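Long-range contacts in 2,3-dihydroxybenzoate-AMP ligase (Bacillus subtilis, PDB 1MDB), which belongs to the ANL superfamily of AMP-binding enzymes and is modelled here with adenosine monophosphate and 2,3-dihydroxy-benzoic acid bound: residues A185-S190 / S197-R202; L238-V243 / G335-T340; G376-L381 / G412-L417; Y387-Y392 / A401-D406; D431-G436 / L468-C473. All coordinates share one frame; numbering follows the deposited sequence.

Interaction 1 (A185-S190 / S197-R202); sequences AFLQLS and SKLIPR
Arg-202 O is gripped by two successive amides. Ala-185 N reaches Arg-202 O at 2.7 Å, within the carbonyl plane, and Phe-186 N adds a weak bond to Arg-202 O at 3.4 Å. Two residues face one, which makes a classic beta bulge. Arg-202 N answers with a bond to Phe-186 O, nearly in line with the carbonyl (169°). Further on, Gln-188 and Ile-200 form a hydrogen-bonded pair, with Ile-200 N 2.7 Å from Gln-188 O. The two strands make an antiparallel hairpin that carries the serine-, glycine- and threonine-rich loop of AMP-binding enzymes. Serines knit the loop end. Ser-190 OG sits between its own N and carbonyl carbon (chi1 54°), where it accepts from Lys-198 N at 2.7 Å. Ser-197 OG donates to Ser-190 O at 2.8 Å.

One face of the hairpin bears the Phe-186 ring, whose CE1 lies 3.5 Å from Arg-202 CB. Ring and guanidinium planes differ by 60°. The arginine chain bends twice, and its NE forms a salt bridge with Asp-206. On the other face Leu-187 splits its branches. Leu-187 CD2 meets Pro-201 CG at 3.8 Å, and Leu-187 CD1 meets Leu-199 CD2 at 3.9 Å.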
# COMPACT_ATOMS: atom_id res chain seq x y z
N ALA A 185 -6.47 -6.06 15.61
CA ALA A 185 -7.69 -5.75 14.88
C ALA A 185 -7.76 -6.46 13.53
O ALA A 185 -8.85 -6.73 13.01
CB ALA A 185 -7.78 -4.24 14.68
N PHE A 186 -6.60 -6.75 12.95
CA PHE A 186 -6.55 -7.41 11.65
C PHE A 186 -5.13 -7.79 11.27
O PHE A 186 -4.17 -7.38 11.93
CB PHE A 186 -7.12 -6.47 10.58
CG PHE A 186 -6.34 -5.20 10.40
CD1 PHE A 186 -5.07 -5.22 9.83
CD2 PHE A 186 -6.86 -3.98 10.81
CE1 PHE A 186 -4.33 -4.05 9.67
CE2 PHE A 186 -6.14 -2.80 10.66
CZ PHE A 186 -4.87 -2.84 10.09
N LEU A 187 -4.99 -8.54 10.18
CA LEU A 187 -3.69 -8.94 9.70
C LEU A 187 -3.49 -8.39 8.29
O LEU A 187 -4.28 -8.66 7.39
CB LEU A 187 -3.55 -10.47 9.69
CG LEU A 187 -3.85 -11.19 11.02
CD1 LEU A 187 -3.64 -12.69 10.86
CD2 LEU A 187 -2.94 -10.64 12.10
N GLN A 188 -2.43 -7.60 8.11
CA GLN A 188 -2.11 -7.02 6.81
C GLN A 188 -1.08 -7.90 6.13
O GLN A 188 -0.56 -8.84 6.74
CB GLN A 188 -1.57 -5.60 6.98
CG GLN A 188 -2.56 -4.51 6.64
CD GLN A 188 -2.89 -4.44 5.15
OE1 GLN A 188 -3.67 -3.59 4.72
NE2 GLN A 188 -2.29 -5.32 4.35
N LEU A 189 -0.77 -7.60 4.88
CA LEU A 189 0.23 -8.39 4.15
C LEU A 189 1.50 -7.55 3.93
O LEU A 189 1.41 -6.36 3.70
CB LEU A 189 -0.33 -8.81 2.78
CG LEU A 189 -1.64 -9.60 2.71
CD1 LEU A 189 -1.90 -9.98 1.26
CD2 LEU A 189 -1.58 -10.86 3.56
N SER A 190 2.67 -8.18 4.03
CA SER A 190 3.92 -7.48 3.79
C SER A 190 4.10 -7.42 2.27
O SER A 190 3.53 -8.23 1.56
CB SER A 190 5.10 -8.23 4.42
OG SER A 190 5.13 -9.57 3.96
N SER A 197 3.76 -13.58 1.18
CA SER A 197 3.95 -12.43 2.05
C SER A 197 3.79 -12.86 3.51
O SER A 197 3.07 -13.83 3.80
CB SER A 197 2.91 -11.35 1.76
OG SER A 197 3.07 -10.79 0.48
N LYS A 198 4.44 -12.13 4.41
CA LYS A 198 4.32 -12.41 5.84
C LYS A 198 3.03 -11.72 6.28
O LYS A 198 2.61 -10.76 5.64
CB LYS A 198 5.51 -11.78 6.58
CG LYS A 198 6.87 -12.12 6.00
CD LYS A 198 7.21 -13.57 6.20
CE LYS A 198 8.57 -13.89 5.58
NZ LYS A 198 9.17 -15.13 6.16
N LEU A 199 2.40 -12.19 7.35
CA LEU A 199 1.18 -11.55 7.83
C LEU A 199 1.58 -10.55 8.93
O LEU A 199 2.46 -10.82 9.74
CB LEU A 199 0.18 -12.59 8.36
CG LEU A 199 -0.80 -13.12 7.30
CD1 LEU A 199 -0.02 -13.62 6.11
CD2 LEU A 199 -1.67 -14.23 7.87
N ILE A 200 0.92 -9.39 8.93
CA ILE A 200 1.22 -8.31 9.86
C ILE A 200 0.08 -7.97 10.83
O ILE A 200 -0.95 -7.42 10.43
CB ILE A 200 1.61 -7.05 9.07
CG1 ILE A 200 2.91 -7.31 8.30
CG2 ILE A 200 1.73 -5.83 10.01
CD1 ILE A 200 3.20 -6.32 7.18
N PRO A 201 0.25 -8.29 12.12
CA PRO A 201 -0.80 -7.98 13.09
C PRO A 201 -0.80 -6.49 13.44
O PRO A 201 0.25 -5.93 13.74
CB PRO A 201 -0.40 -8.82 14.31
CG PRO A 201 0.42 -9.91 13.75
CD PRO A 201 1.25 -9.19 12.72
N ARG A 202 -1.96 -5.85 13.37
CA ARG A 202 -2.08 -4.43 13.75
C ARG A 202 -3.20 -4.35 14.78
O ARG A 202 -4.24 -5.00 14.63
CB ARG A 202 -2.41 -3.54 12.54
CG ARG A 202 -1.36 -3.50 11.42
CD ARG A 202 0.04 -3.13 11.93
NE ARG A 202 0.14 -1.74 12.37
CZ ARG A 202 0.31 -0.71 11.56
NH1 ARG A 202 0.41 -0.90 10.25
NH2 ARG A 202 0.36 0.53 12.06

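Interaction 2 (L238-V243 / G335-T340); sequences LSSPGV and GLVNYT. With DBH (2,3-dihydroxy-benzoic acid), chain E.
The Tyr-339 ring meets Ser-240 at its edge. The carbonyl group of Ser-240 lies near the ring plane, with Ser-240 O 3.5 Å from Tyr-339 CE2. The phenol oxygen pushes furthest in, and Tyr-339 OH comes within 3.0 Å of Ser-240 CA. Tyr-339 OH and Ser-240 O are near each other, but the angle is too poor for a hydrogen bond. Each has a partner elsewhere: Tyr-339 OH bonds Ser-214 OG, and Ser-240 O takes a bond from Gln-304 NE2. The second flat group is 2,3-dihydroxy-benzoic acid, which is met through its O6 hydroxyl. Ser-240 OG and O6 are hydrogen-bonded at 2.6 Å, and either could be the donor.

The contact gives the 2,3-dihydroxy-benzoic acid pocket Ser-240 and Val-337. Segment 238-243 runs from helix 235-239 into helix 242-248, with a cis peptide bond before Pro-241. Segment 335-340 carries strand 337-339 of the large mixed sheet. Along that strand, Val-337 and Tyr-339 both turn to Ser-240.

Ser-240 OG is anti to its carbonyl carbon (chi1 -54°). This torsion turns OG to the ligand. Val-337 closes in with both methyls. Val-337 CG2 lies 3.5 Å from O6 of the ligand and 3.8 Å from Ser-240 OG, and Val-337 CG1 is 3.9 Å from the same Ser-240 OG. Asn-235 ND2 gives the ligand a further hydrogen bond.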
# COMPACT_ATOMS: atom_id res chain seq x y z
N LEU A 238 -5.38 2.50 2.16
CA LEU A 238 -6.29 2.20 3.26
C LEU A 238 -6.05 3.10 4.47
O LEU A 238 -7.00 3.42 5.19
CB LEU A 238 -6.13 0.75 3.75
CG LEU A 238 -7.05 0.30 4.89
CD1 LEU A 238 -8.45 0.02 4.32
CD2 LEU A 238 -6.52 -0.98 5.54
N SER A 239 -4.81 3.53 4.67
CA SER A 239 -4.47 4.31 5.87
C SER A 239 -3.45 5.44 5.78
O SER A 239 -3.13 6.05 6.81
CB SER A 239 -3.97 3.34 6.94
OG SER A 239 -2.68 2.86 6.58
N SER A 240 -2.93 5.76 4.60
CA SER A 240 -1.92 6.82 4.52
C SER A 240 -2.23 8.01 3.62
O SER A 240 -1.50 8.27 2.66
CB SER A 240 -0.58 6.21 4.08
OG SER A 240 -0.20 5.13 4.92
N PRO A 241 -3.32 8.76 3.91
CA PRO A 241 -4.28 8.57 5.00
C PRO A 241 -5.32 7.49 4.64
O PRO A 241 -5.93 6.88 5.52
CB PRO A 241 -4.91 9.96 5.15
CG PRO A 241 -4.88 10.47 3.74
CD PRO A 241 -3.50 10.08 3.29
N GLY A 242 -5.50 7.28 3.34
CA GLY A 242 -6.42 6.26 2.87
C GLY A 242 -7.91 6.46 3.11
O GLY A 242 -8.36 7.52 3.56
N VAL A 243 -8.68 5.42 2.80
CA VAL A 243 -10.13 5.47 2.97
C VAL A 243 -10.48 5.53 4.46
O VAL A 243 -11.43 6.22 4.87
CB VAL A 243 -10.81 4.24 2.30
CG1 VAL A 243 -10.60 4.30 0.79
CG2 VAL A 243 -10.22 2.94 2.84
N GLY A 335 4.74 -0.66 9.42
CA GLY A 335 4.63 0.45 10.34
C GLY A 335 4.89 1.82 9.77
O GLY A 335 4.00 2.44 9.17
N LEU A 336 6.12 2.29 9.95
CA LEU A 336 6.57 3.60 9.51
C LEU A 336 6.01 4.17 8.21
O LEU A 336 6.02 3.51 7.17
CB LEU A 336 8.10 3.62 9.43
CG LEU A 336 8.70 4.98 9.06
CD1 LEU A 336 8.36 5.99 10.16
CD2 LEU A 336 10.21 4.87 8.90
N VAL A 337 5.55 5.41 8.28
CA VAL A 337 5.03 6.11 7.11
C VAL A 337 5.64 7.52 7.10
O VAL A 337 5.59 8.24 8.10
CB VAL A 337 3.50 6.23 7.13
CG1 VAL A 337 3.04 7.08 5.94
CG2 VAL A 337 2.87 4.85 7.06
N ASN A 338 6.22 7.89 5.96
CA ASN A 338 6.85 9.19 5.79
C ASN A 338 6.14 10.02 4.73
O ASN A 338 5.75 9.50 3.68
CB ASN A 338 8.31 9.01 5.36
CG ASN A 338 9.10 8.15 6.31
OD1 ASN A 338 9.47 8.58 7.41
ND2 ASN A 338 9.35 6.90 5.91
N TYR A 339 6.00 11.32 4.98
CA TYR A 339 5.34 12.21 4.02
C TYR A 339 6.08 13.52 3.84
O TYR A 339 6.69 14.03 4.78
CB TYR A 339 3.93 12.62 4.47
CG TYR A 339 2.91 11.54 4.79
CD1 TYR A 339 2.89 10.94 6.05
CD2 TYR A 339 1.91 11.20 3.87
CE1 TYR A 339 1.88 10.03 6.39
CE2 TYR A 339 0.91 10.29 4.20
CZ TYR A 339 0.90 9.71 5.46
OH TYR A 339 -0.10 8.83 5.79
N THR A 340 6.03 14.08 2.63
CA THR A 340 6.60 15.41 2.44
C THR A 340 5.43 16.22 2.99
O THR A 340 4.27 15.82 2.83
CB THR A 340 6.82 15.75 0.95
OG1 THR A 340 5.63 15.47 0.21
CG2 THR A 340 7.98 14.96 0.38
C21 DBH E . 3.77 0.53 0.80
O9 DBH E . 4.45 0.36 -0.35
C18 DBH E . 3.25 1.85 1.24
C15 DBH E . 3.40 2.99 0.39
C12 DBH E . 2.93 4.26 0.81
C3 DBH E . 2.62 1.99 2.52
O3 DBH E . 2.44 0.91 3.39
C6 DBH E . 2.16 3.26 2.92
C9 DBH E . 2.31 4.39 2.09
O6 DBH E . 1.55 3.40 4.15

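Interaction 3 (G376-L381 / G412-L417); sequences GETGHL and GDIVRL. With AMP (adenosine monophosphate), chain D.
Gly-379 and Val-415 pair in an antiparallel ladder that is strongly twisted, as strands 379-381 and 412-417 run 116° apart. They bond both ways, and Gly-379 N to Val-415 O measures 2.8 Å. Leu-381 N continues the ladder to Asp-413 O at 3.0 Å. The strands are the inner two of a four-stranded antiparallel sheet, flanked by strands 362-366 and 423-428.

His-380 and Ile-414 form the next pair, a non-hydrogen-bonded one, and their side chains run side by side. Ile-414 turns back at chi2 (-51°), and this brings its CD1 to 3.3 Å from His-380 ND1. The far nitrogen, His-380 NE2, bonds Asp-368 OD1. Packing is tight beside them, where Thr-378 CG2 and Ile-414 CG2 are 3.3 Å apart and the two side chains cross at about a right angle. On the other side Leu-381 and Val-415 pack, with Leu-381 CB 3.8 Å from Val-415 CG2, a methyl set between the backbone N and carbonyl carbon of its residue. Arg-416 instead runs outward, extended, with its CB against Thr-378 OG1.

Asp-413, within strand 409-417, reaches the adenosine monophosphate. Its OD2 forms a salt bridge with Arg-428 NH1, though the approach of OD2 to the ligand is modelled too close to be trusted. The sound bond is from ribose O3' of the ligand to Asp-413 OD1, at 2.6 Å.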
# COMPACT_ATOMS: atom_id res chain seq x y z
N GLY A 376 24.31 11.88 7.16
CA GLY A 376 24.09 12.12 5.74
C GLY A 376 24.54 10.98 4.84
O GLY A 376 24.31 11.02 3.63
N GLU A 377 25.18 9.97 5.42
CA GLU A 377 25.65 8.83 4.64
C GLU A 377 24.51 7.88 4.29
O GLU A 377 23.49 7.83 4.99
CB GLU A 377 26.73 8.07 5.39
CG GLU A 377 28.02 8.85 5.60
CD GLU A 377 28.62 9.33 4.30
OE1 GLU A 377 28.98 8.48 3.45
OE2 GLU A 377 28.72 10.56 4.11
N THR A 378 24.69 7.14 3.22
CA THR A 378 23.70 6.18 2.76
C THR A 378 23.88 4.84 3.47
O THR A 378 25.00 4.43 3.75
CB THR A 378 23.82 5.96 1.25
OG1 THR A 378 23.57 7.20 0.58
CG2 THR A 378 22.83 4.92 0.77
N GLY A 379 22.76 4.18 3.77
CA GLY A 379 22.83 2.90 4.43
C GLY A 379 21.48 2.22 4.57
O GLY A 379 20.49 2.62 3.95
N HIS A 380 21.45 1.18 5.40
CA HIS A 380 20.26 0.41 5.67
C HIS A 380 19.34 1.14 6.64
O HIS A 380 19.78 1.64 7.68
CB HIS A 380 20.65 -0.95 6.25
CG HIS A 380 21.42 -1.81 5.31
ND1 HIS A 380 20.82 -2.57 4.33
CD2 HIS A 380 22.75 -2.02 5.18
CE1 HIS A 380 21.75 -3.22 3.65
NE2 HIS A 380 22.93 -2.90 4.14
N LEU A 381 18.05 1.19 6.31
CA LEU A 381 17.09 1.87 7.16
C LEU A 381 16.41 0.94 8.15
O LEU A 381 15.81 -0.07 7.76
CB LEU A 381 16.02 2.57 6.32
CG LEU A 381 14.86 3.20 7.10
CD1 LEU A 381 15.35 4.38 7.93
CD2 LEU A 381 13.77 3.66 6.14
N GLY A 412 14.49 -2.92 4.85
CA GLY A 412 15.02 -3.44 3.60
C GLY A 412 15.33 -2.37 2.57
O GLY A 412 15.69 -2.68 1.42
N ASP A 413 15.20 -1.11 2.96
CA ASP A 413 15.49 -0.01 2.06
C ASP A 413 16.85 0.61 2.32
O ASP A 413 17.34 0.61 3.45
CB ASP A 413 14.42 1.08 2.19
CG ASP A 413 13.03 0.56 1.90
OD1 ASP A 413 12.22 0.44 2.85
OD2 ASP A 413 12.75 0.25 0.73
N ILE A 414 17.49 1.10 1.26
CA ILE A 414 18.77 1.77 1.39
C ILE A 414 18.42 3.25 1.24
O ILE A 414 17.86 3.67 0.22
CB ILE A 414 19.76 1.37 0.27
CG1 ILE A 414 20.02 -0.14 0.30
CG2 ILE A 414 21.07 2.11 0.46
CD1 ILE A 414 20.42 -0.70 1.66
N VAL A 415 18.73 4.03 2.27
CA VAL A 415 18.40 5.46 2.26
C VAL A 415 19.50 6.30 2.91
O VAL A 415 20.47 5.77 3.45
CB VAL A 415 17.10 5.72 3.04
CG1 VAL A 415 16.02 4.71 2.65
CG2 VAL A 415 17.37 5.63 4.54
N ARG A 416 19.32 7.61 2.85
CA ARG A 416 20.24 8.55 3.48
C ARG A 416 19.32 9.56 4.15
O ARG A 416 18.17 9.72 3.74
CB ARG A 416 21.13 9.25 2.44
CG ARG A 416 20.55 10.53 1.86
CD ARG A 416 21.43 11.08 0.75
NE ARG A 416 21.00 12.41 0.34
CZ ARG A 416 20.65 12.74 -0.90
NH1 ARG A 416 20.68 11.83 -1.86
NH2 ARG A 416 20.27 13.98 -1.18
N LEU A 417 19.80 10.23 5.20
CA LEU A 417 18.98 11.20 5.91
C LEU A 417 19.37 12.63 5.59
O LEU A 417 20.55 12.94 5.42
CB LEU A 417 19.07 10.98 7.42
CG LEU A 417 18.56 9.66 8.00
CD1 LEU A 417 18.80 9.65 9.50
CD2 LEU A 417 17.07 9.48 7.69
P AMP D . 4.20 -1.94 1.40
O1P AMP D . 3.94 -2.59 2.73
O2P AMP D . 3.69 -2.71 0.23
O3P AMP D . 3.76 -0.50 1.37
O5' AMP D . 5.83 -1.97 1.13
C5' AMP D . 6.75 -1.06 1.80
C4' AMP D . 8.06 -0.98 1.01
O4' AMP D . 7.72 -0.39 -0.23
C3' AMP D . 9.10 -0.05 1.57
O3' AMP D . 9.90 -0.68 2.57
C2' AMP D . 9.88 0.36 0.32
O2' AMP D . 10.92 -0.59 0.00
C1' AMP D . 8.78 0.43 -0.71
N9 AMP D . 8.33 2.05 -0.84
C8 AMP D . 7.11 2.53 -0.50
N7 AMP D . 7.01 3.83 -0.74
C5 AMP D . 8.20 4.16 -1.23
C6 AMP D . 8.58 5.43 -1.65
N6 AMP D . 7.76 6.48 -1.61
N1 AMP D . 9.86 5.54 -2.12
C2 AMP D . 10.73 4.49 -2.19
N3 AMP D . 10.35 3.27 -1.79
C4 AMP D . 9.07 3.08 -1.30
O HOH W 1 17.45 -2.51 6.28

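Interaction 4 (Y387-Y392 / A401-D406); sequences YTIRGY and ASFTED
Gly-391 and Phe-403 mark the nearest approach of the two backbones, with CA atoms 7.1 Å apart. Segment 387-392 is loop throughout. Segment 401-406 leaves helix 396-402, and Phe-403 is the first residue to abandon helical angles.

Its side chain carries the contact. With CG anti to the carbonyl carbon (chi1 -56°), the ring is directed at the loop. The peptide joining Arg-390 to Gly-391 lies over one ring face, with Arg-390 O 3.7 Å above the plane of the Phe-403 ring and over the centre. Gly-391 CA reaches Phe-403 CE1 at 3.3 Å. The Ile-389 and Phe-403 side chains cross at about a right angle, with Ile-389 CG1 3.9 Å from Phe-403 CZ. Tyr-392 CD1 comes to the phenylalanine's edge, 3.8 Å from Phe-403 CE1, and the two ring planes are inclined by 56°. Ser-402 CB meets the tyrosine's own edge, 3.9 Å from Tyr-392 CE1. The tip of that tyrosine is held elsewhere, by a hydrogen bond from its OH to Glu-334 OE2.

The loop thus lies between the helix end and the hairpin of strands 184-189 and 199-203. Ile-389 and Tyr-392 touch Ile-200 of strand 199-203, while the Phe-403 ring also meets Tyr-409 of strand 409-417.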
# COMPACT_ATOMS: atom_id res chain seq x y z
N TYR A 387 3.47 2.79 15.93
CA TYR A 387 2.64 2.06 14.98
C TYR A 387 3.44 1.17 14.04
O TYR A 387 3.03 0.90 12.90
CB TYR A 387 1.77 3.05 14.19
CG TYR A 387 2.58 4.02 13.36
CD1 TYR A 387 2.82 3.77 12.02
CD2 TYR A 387 3.15 5.17 13.94
CE1 TYR A 387 3.61 4.62 11.26
CE2 TYR A 387 3.95 6.02 13.18
CZ TYR A 387 4.18 5.74 11.85
OH TYR A 387 4.98 6.57 11.08
N THR A 388 4.60 0.72 14.51
CA THR A 388 5.47 -0.17 13.77
C THR A 388 5.49 -1.47 14.57
O THR A 388 5.82 -1.47 15.75
CB THR A 388 6.91 0.39 13.66
OG1 THR A 388 6.90 1.58 12.86
CG2 THR A 388 7.84 -0.64 13.01
N ILE A 389 5.10 -2.57 13.93
CA ILE A 389 5.05 -3.87 14.59
C ILE A 389 6.39 -4.30 15.16
O ILE A 389 7.43 -3.79 14.77
CB ILE A 389 4.57 -4.99 13.62
CG1 ILE A 389 5.65 -5.26 12.57
CG2 ILE A 389 3.25 -4.57 12.95
CD1 ILE A 389 5.27 -6.32 11.55
N ARG A 390 6.35 -5.25 16.08
CA ARG A 390 7.57 -5.78 16.69
C ARG A 390 7.82 -7.20 16.21
O ARG A 390 8.73 -7.87 16.68
CB ARG A 390 7.44 -5.77 18.22
CG ARG A 390 7.54 -4.40 18.85
CD ARG A 390 8.78 -3.68 18.36
NE ARG A 390 9.09 -2.50 19.16
CZ ARG A 390 9.77 -2.52 20.30
NH1 ARG A 390 10.24 -3.66 20.79
NH2 ARG A 390 9.99 -1.39 20.95
N GLY A 391 7.00 -7.66 15.26
CA GLY A 391 7.17 -9.00 14.75
C GLY A 391 6.03 -9.47 13.87
O GLY A 391 4.87 -9.08 14.07
N TYR A 392 6.36 -10.31 12.89
CA TYR A 392 5.36 -10.84 11.99
C TYR A 392 4.57 -11.96 12.66
O TYR A 392 5.04 -12.56 13.63
CB TYR A 392 6.00 -11.39 10.70
CG TYR A 392 6.65 -10.34 9.82
CD1 TYR A 392 8.02 -10.12 9.86
CD2 TYR A 392 5.88 -9.58 8.94
CE1 TYR A 392 8.62 -9.17 9.03
CE2 TYR A 392 6.47 -8.63 8.12
CZ TYR A 392 7.83 -8.43 8.17
OH TYR A 392 8.41 -7.48 7.36
N ALA A 401 15.45 -12.57 11.89
CA ALA A 401 16.22 -11.89 10.85
C ALA A 401 15.73 -10.47 10.57
O ALA A 401 16.52 -9.61 10.18
CB ALA A 401 16.19 -12.71 9.57
N SER A 402 14.44 -10.22 10.77
CA SER A 402 13.87 -8.91 10.47
C SER A 402 13.87 -7.85 11.56
O SER A 402 13.70 -6.66 11.27
CB SER A 402 12.44 -9.11 9.96
OG SER A 402 12.44 -9.99 8.84
N PHE A 403 14.04 -8.24 12.82
CA PHE A 403 14.04 -7.27 13.91
C PHE A 403 15.28 -7.41 14.79
O PHE A 403 15.72 -8.52 15.10
CB PHE A 403 12.80 -7.44 14.79
CG PHE A 403 11.50 -7.34 14.04
CD1 PHE A 403 10.93 -8.48 13.48
CD2 PHE A 403 10.86 -6.12 13.88
CE1 PHE A 403 9.73 -8.40 12.78
CE2 PHE A 403 9.66 -6.02 13.18
CZ PHE A 403 9.09 -7.17 12.63
N THR A 404 15.84 -6.28 15.19
CA THR A 404 17.01 -6.28 16.05
C THR A 404 16.59 -6.73 17.44
O THR A 404 15.41 -6.64 17.80
CB THR A 404 17.64 -4.89 16.15
OG1 THR A 404 16.67 -3.97 16.67
CG2 THR A 404 18.12 -4.42 14.79
N GLU A 405 17.55 -7.20 18.22
CA GLU A 405 17.28 -7.67 19.56
C GLU A 405 16.60 -6.59 20.40
O GLU A 405 15.78 -6.89 21.26
CB GLU A 405 18.59 -8.13 20.22
CG GLU A 405 19.35 -9.16 19.37
CD GLU A 405 20.69 -9.57 19.95
OE1 GLU A 405 21.45 -8.68 20.39
OE2 GLU A 405 21.00 -10.78 19.95
N ASP A 406 16.92 -5.33 20.11
CA ASP A 406 16.33 -4.23 20.86
C ASP A 406 14.96 -3.75 20.36
O ASP A 406 14.26 -3.04 21.08
CB ASP A 406 17.32 -3.05 20.94
CG ASP A 406 17.89 -2.66 19.59
OD1 ASP A 406 18.35 -3.55 18.84
OD2 ASP A 406 17.89 -1.45 19.28

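Interaction 5 (D431-G436 / L468-C473); sequences DQINRG and LGERSC
Glu-470 reaches across to Asn-434 with a carboxylate oxygen. Asn-434 N donates to Glu-470 OE1 at 3.0 Å, approaching from above the carboxylate plane (42° out of it). The first torsion of Glu-470 lies off the usual staggered positions (chi1 -105°), and beyond CG the chain is extended. This sets the carboxylate beside the backbone of 433-434, where Glu-470 OE1 is also 3.6 Å from Ile-433 CA. The backbones add little. Gly-436 N makes a weak bond to Leu-468 O at 3.4 Å, and Arg-435 CA points its hydrogen at Glu-470 O.

Segment 431-436 falls in the A8 sequence motif of adenylate-forming enzymes. It lies against strand 469-478 of the small three-stranded sheet in the C-terminal domain.

Arg-435 stretches out, with CG anti to the backbone N, and runs alongside Leu-468. Leu-468 CD1 sits 3.7 Å above the Arg-435 guanidinium plane, toward its rim. The same methyl also lies over a face of the Arg-471 guanidinium. The two guanidinium planes stand 88° apart, and Arg-435 NH2 is only 3.3 Å from Arg-471 NH1. Ile-433 CG2 and Ser-472 CB touch deeper in, at 4.2 Å.

Two donors of like charge would repel. Asp-504 OD1 forms salt bridges with both Arg-435 NH2 and Arg-471 NH1, and Asp-465 takes Arg-471 NE. These carboxylates probably offset the repulsion and make the close pair tolerable.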
# COMPACT_ATOMS: atom_id res chain seq x y z
N ASP A 431 17.28 -4.52 -4.81
CA ASP A 431 17.29 -3.93 -6.15
C ASP A 431 18.62 -3.27 -6.53
O ASP A 431 18.75 -2.68 -7.60
CB ASP A 431 16.16 -2.91 -6.28
CG ASP A 431 14.78 -3.54 -6.17
OD1 ASP A 431 13.80 -2.79 -6.01
OD2 ASP A 431 14.67 -4.78 -6.24
N GLN A 432 19.60 -3.37 -5.65
CA GLN A 432 20.91 -2.77 -5.93
C GLN A 432 21.58 -3.59 -7.02
O GLN A 432 21.50 -4.82 -7.03
CB GLN A 432 21.76 -2.78 -4.66
CG GLN A 432 22.73 -1.62 -4.56
CD GLN A 432 23.11 -1.31 -3.12
OE1 GLN A 432 23.65 -0.24 -2.83
NE2 GLN A 432 22.84 -2.25 -2.22
N ILE A 433 22.22 -2.91 -7.96
CA ILE A 433 22.89 -3.62 -9.03
C ILE A 433 24.38 -3.54 -8.77
O ILE A 433 24.95 -2.46 -8.72
CB ILE A 433 22.55 -3.01 -10.40
CG1 ILE A 433 21.03 -3.04 -10.61
CG2 ILE A 433 23.27 -3.78 -11.50
CD1 ILE A 433 20.57 -2.29 -11.84
N ASN A 434 25.00 -4.70 -8.58
CA ASN A 434 26.43 -4.76 -8.34
C ASN A 434 27.11 -5.22 -9.62
O ASN A 434 27.33 -6.41 -9.85
CB ASN A 434 26.70 -5.73 -7.18
CG ASN A 434 26.01 -5.29 -5.90
OD1 ASN A 434 26.33 -4.23 -5.33
ND2 ASN A 434 25.06 -6.09 -5.43
N ARG A 435 27.41 -4.25 -10.48
CA ARG A 435 28.05 -4.52 -11.76
C ARG A 435 29.57 -4.59 -11.64
O ARG A 435 30.22 -3.59 -11.33
CB ARG A 435 27.66 -3.44 -12.76
CG ARG A 435 28.27 -3.65 -14.14
CD ARG A 435 27.89 -2.53 -15.08
NE ARG A 435 28.25 -2.84 -16.45
CZ ARG A 435 29.50 -2.95 -16.90
NH1 ARG A 435 30.52 -2.77 -16.08
NH2 ARG A 435 29.71 -3.25 -18.17
N GLY A 436 30.11 -5.77 -11.89
CA GLY A 436 31.55 -5.97 -11.84
C GLY A 436 32.28 -5.25 -10.73
O GLY A 436 33.30 -4.61 -10.98
N LEU A 468 31.35 -10.77 -15.02
CA LEU A 468 31.26 -9.66 -14.09
C LEU A 468 30.30 -9.96 -12.94
O LEU A 468 30.09 -9.13 -12.06
CB LEU A 468 30.82 -8.39 -14.82
CG LEU A 468 31.68 -7.97 -16.03
CD1 LEU A 468 31.10 -6.73 -16.67
CD2 LEU A 468 33.11 -7.71 -15.58
N GLY A 469 29.74 -11.17 -12.95
CA GLY A 469 28.80 -11.56 -11.92
C GLY A 469 27.42 -11.00 -12.21
O GLY A 469 26.42 -11.73 -12.21
N GLU A 470 27.37 -9.70 -12.48
CA GLU A 470 26.12 -9.00 -12.77
C GLU A 470 26.33 -7.89 -13.77
O GLU A 470 27.34 -7.18 -13.74
CB GLU A 470 25.56 -8.36 -11.50
CG GLU A 470 24.36 -9.05 -10.87
CD GLU A 470 23.90 -8.36 -9.59
OE1 GLU A 470 23.67 -7.12 -9.62
OE2 GLU A 470 23.76 -9.05 -8.56
N ARG A 471 25.37 -7.74 -14.67
CA ARG A 471 25.39 -6.65 -15.64
C ARG A 471 24.07 -5.96 -15.41
O ARG A 471 23.27 -6.40 -14.58
CB ARG A 471 25.49 -7.15 -17.08
CG ARG A 471 26.93 -7.18 -17.59
CD ARG A 471 26.98 -7.51 -19.07
NE ARG A 471 28.34 -7.82 -19.47
CZ ARG A 471 29.19 -6.95 -20.00
NH1 ARG A 471 28.81 -5.69 -20.20
NH2 ARG A 471 30.41 -7.33 -20.33
N SER A 472 23.81 -4.89 -16.14
CA SER A 472 22.57 -4.16 -15.95
C SER A 472 21.70 -4.11 -17.19
O SER A 472 22.19 -3.91 -18.30
CB SER A 472 22.88 -2.73 -15.51
OG SER A 472 23.43 -2.01 -16.59
N CYS A 473 20.40 -4.28 -16.99
CA CYS A 473 19.41 -4.25 -18.07
C CYS A 473 18.31 -3.28 -17.69
O CYS A 473 17.76 -3.36 -16.59
CB CYS A 473 18.80 -5.63 -18.28
SG CYS A 473 17.58 -5.71 -19.62

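How the interactions relate
Interactions 1 and 2 are buried, while interactions 3, 4 and 5 are only partly so. Interaction 1 relies on a full backbone ladder, interaction 3 on a shorter one. Interaction 4 is carried by an aromatic ring and interaction 5 by charged side chains. Interaction 2 is small, and its polar bond, from Ser-240, goes to the ligand. Interaction 4 is a meeting point: Tyr-387 O lies 2.8 Å from Arg-202 NH2 of interaction 1, and Tyr-387 OH probably bonds Val-337 N of interaction 2. In sequence, interaction 4 falls between the two strands of interaction 3. Interactions 2 and 3 touch different ligands. Interaction 5 is far from interaction 1, about 33 Å between centres, but its nearest atoms come within about 4 Å of interaction 3.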